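PDB 6OYC: glycosylation Associate Protein 2 from Streptococcus agalactiae serotype V, which probably works with its Gap partner proteins in the accessory Sec system, supporting glycosylation and export of serine-rich adhesins, perhaps by binding sugars. Local coordinates for residues His258-Arg263 against Gly267-Gly272. Residues are numbered along the deposited sequence; the frame is centred on the assembly and turned at random.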
loop_
_atom_site.group_PDB
_atom_site.type_symbol
_atom_site.label_atom_id
_atom_site.label_comp_id
_atom_site.label_asym_id
_atom_site.label_seq_id
_atom_site.Cartn_x
_atom_site.Cartn_y
_atom_site.Cartn_z
ATOM N N HIS B 258 -0.556 -5.970 -12.288
ATOM C CA HIS B 258 -0.293 -4.705 -11.614
ATOM C C HIS B 258 0.958 -4.069 -12.176
ATOM O O HIS B 258 1.966 -4.751 -12.395
ATOM C CB HIS B 258 -0.090 -4.900 -10.110
ATOM C CG HIS B 258 -1.244 -5.541 -9.418
ATOM N ND1 HIS B 258 -2.195 -4.814 -8.737
ATOM C CD2 HIS B 258 -1.589 -6.843 -9.274
ATOM C CE1 HIS B 258 -3.082 -5.639 -8.211
ATOM N NE2 HIS B 258 -2.735 -6.876 -8.517
ATOM N N ARG B 259 0.922 -2.745 -12.326
ATOM C CA ARG B 259 2.130 -1.984 -12.619
ATOM C C ARG B 259 2.215 -0.790 -11.680
ATOM O O ARG B 259 1.214 -0.110 -11.445
ATOM C CB ARG B 259 2.161 -1.538 -14.086
ATOM C CG ARG B 259 1.077 -0.539 -14.486
ATOM C CD ARG B 259 1.700 0.827 -14.556
ATOM N NE ARG B 259 0.823 1.786 -15.201
ATOM C CZ ARG B 259 1.020 3.100 -15.181
ATOM N NH1 ARG B 259 2.071 3.610 -14.543
ATOM N NH2 ARG B 259 0.174 3.900 -15.801
ATOM N N ARG B 260 3.408 -0.541 -11.132
ATOM C CA ARG B 260 3.589 0.421 -10.047
ATOM C C ARG B 260 4.856 1.238 -10.249
ATOM O O ARG B 260 5.854 0.750 -10.798
ATOM C CB ARG B 260 3.656 -0.288 -8.672
ATOM C CG ARG B 260 2.354 -0.975 -8.282
ATOM C CD ARG B 260 2.506 -1.998 -7.143
ATOM N NE ARG B 260 1.260 -2.746 -6.976
ATOM C CZ ARG B 260 1.201 -4.019 -6.610
ATOM N NH1 ARG B 260 2.320 -4.684 -6.351
ATOM N NH2 ARG B 260 0.026 -4.620 -6.482
ATOM N N ASN B 261 4.818 2.491 -9.790
ATOM C CA ASN B 261 6.058 3.241 -9.604
ATOM C C ASN B 261 6.825 2.591 -8.453
ATOM O O ASN B 261 6.327 2.535 -7.323
ATOM C CB ASN B 261 5.783 4.710 -9.297
ATOM C CG ASN B 261 5.096 5.464 -10.448
ATOM O OD1 ASN B 261 4.812 4.910 -11.525
ATOM N ND2 ASN B 261 4.815 6.742 -10.208
ATOM N N GLY B 262 8.019 2.077 -8.745
ATOM C CA GLY B 262 8.765 1.280 -7.789
ATOM C C GLY B 262 10.004 1.975 -7.254
ATOM O O GLY B 262 10.543 2.901 -7.868
ATOM N N ARG B 263 10.482 1.513 -6.107
ATOM C CA ARG B 263 11.616 2.137 -5.443
ATOM C C ARG B 263 12.804 1.195 -5.318
ATOM O O ARG B 263 13.774 1.523 -4.628
ATOM C CB ARG B 263 11.175 2.662 -4.071
ATOM C CG ARG B 263 10.036 3.683 -4.187
ATOM C CD ARG B 263 9.622 4.230 -2.826
ATOM N NE ARG B 263 8.501 5.155 -2.948
ATOM C CZ ARG B 263 8.619 6.468 -3.138
ATOM N NH1 ARG B 263 9.824 7.044 -3.225
ATOM N NH2 ARG B 263 7.521 7.203 -3.247
ATOM N N GLY B 267 10.823 0.998 -0.629
ATOM C CA GLY B 267 9.457 1.049 -0.143
ATOM C C GLY B 267 8.396 0.765 -1.198
ATOM O O GLY B 267 8.513 1.183 -2.356
ATOM N N THR B 268 7.340 0.068 -0.794
ATOM C CA THR B 268 6.204 -0.164 -1.671
ATOM C C THR B 268 5.284 1.050 -1.655
ATOM O O THR B 268 4.815 1.472 -0.589
ATOM C CB THR B 268 5.440 -1.417 -1.233
ATOM O OG1 THR B 268 6.318 -2.556 -1.278
ATOM C CG2 THR B 268 4.246 -1.656 -2.154
ATOM N N PHE B 269 5.015 1.594 -2.846
ATOM C CA PHE B 269 4.223 2.814 -3.032
ATOM C C PHE B 269 4.959 3.998 -2.424
ATOM O O PHE B 269 5.548 4.799 -3.155
ATOM C CB PHE B 269 2.807 2.695 -2.441
ATOM C CG PHE B 269 1.928 1.696 -3.145
ATOM C CD1 PHE B 269 1.835 1.679 -4.544
ATOM C CD2 PHE B 269 1.174 0.778 -2.415
ATOM C CE1 PHE B 269 1.001 0.761 -5.198
ATOM C CE2 PHE B 269 0.344 -0.163 -3.069
ATOM C CZ PHE B 269 0.261 -0.165 -4.456
ATOM N N LEU B 270 4.951 4.114 -1.098
ATOM C CA LEU B 270 5.683 5.165 -0.408
ATOM C C LEU B 270 7.038 4.648 0.058
ATOM O O LEU B 270 7.265 3.440 0.150
ATOM C CB LEU B 270 4.884 5.685 0.790
ATOM C CG LEU B 270 3.512 6.253 0.413
ATOM C CD1 LEU B 270 2.628 6.392 1.659
ATOM C CD2 LEU B 270 3.676 7.603 -0.294
ATOM N N LEU B 271 7.936 5.590 0.340
ATOM C CA LEU B 271 9.186 5.288 1.019
ATOM C C LEU B 271 8.897 4.631 2.369
ATOM O O LEU B 271 8.192 5.199 3.214
ATOM C CB LEU B 271 9.981 6.582 1.195
ATOM C CG LEU B 271 11.471 6.504 1.531
ATOM C CD1 LEU B 271 12.293 5.882 0.403
ATOM C CD2 LEU B 271 11.997 7.881 1.880
ATOM N N GLY B 272 9.413 3.420 2.568
ATOM C CA GLY B 272 9.115 2.657 3.766
ATOM C C GLY B 272 7.909 1.742 3.668
ATOM O O GLY B 272 7.698 0.935 4.581
HETATM O O HOH W 1 6.006 0.673 -5.363
HETATM O O HOH W 2 4.680 4.254 -6.052
HETATM O O HOH W 3 9.041 -0.349 -4.620
#
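Arg263 lays its extended side chain across the backbone of 267-272, its methylenes passing over the carbonyl of Gly267 (Arg263 CD to Gly267 O 3.3 Å) and its guanidinium reaching the peptide of Phe269. CG sits beside the backbone N (chi1 -59°) and the chain runs straight on to NE, which carries the head group past Gly267. There the guanidinium grips Phe269 O side-on with two nitrogens: Arg263 NE lies 3.0 Å from Phe269 O and bonds from above the carbonyl plane, whereas Arg263 NH2, 3.1 Å from the same oxygen, approaches within that plane. The oxygen stays close to the guanidinium plane, and the paired bonds, with those of NH1, help hold the group in its orientation; the backbone N of Leu271 lies over one face, toward its rim, without bonding to it. NH1 donates to the carbonyls of Gly125 and Phe127, and the Phe127 ring adds a cation-pi contact, joining the C-terminal end of helix 115-125 and the residues just after it to this loop.

Within strand 251-262, Arg260 CD packs against the ring of Phe269, 3.7 Å from CE1, with guanidinium and ring planes 75° apart. Arg260 NE also lies 3.7 Å from Phe269 CZ, and the guanidinium forms salt bridges, NE with Glu308 and NH2 with Glu283, while Met285 of strand 283-289 also touches the phenyl.

Three waters fill in between the backbones. One links Asn261 O to Phe269 N, a second links Asn261 O to Phe269 O, and the third joins Arg263 N to Gly267 O. At the phi of Gly267 (149°) a beta carbon would press on the preceding carbonyl oxygen, a backbone shape that calls for glycine. The chain thus leaves the last strand of the beta-rich middle region through an irregular, water-bridged turn, the connection that leads into the mixed sheet of the alpha/beta-hydrolase-like domain.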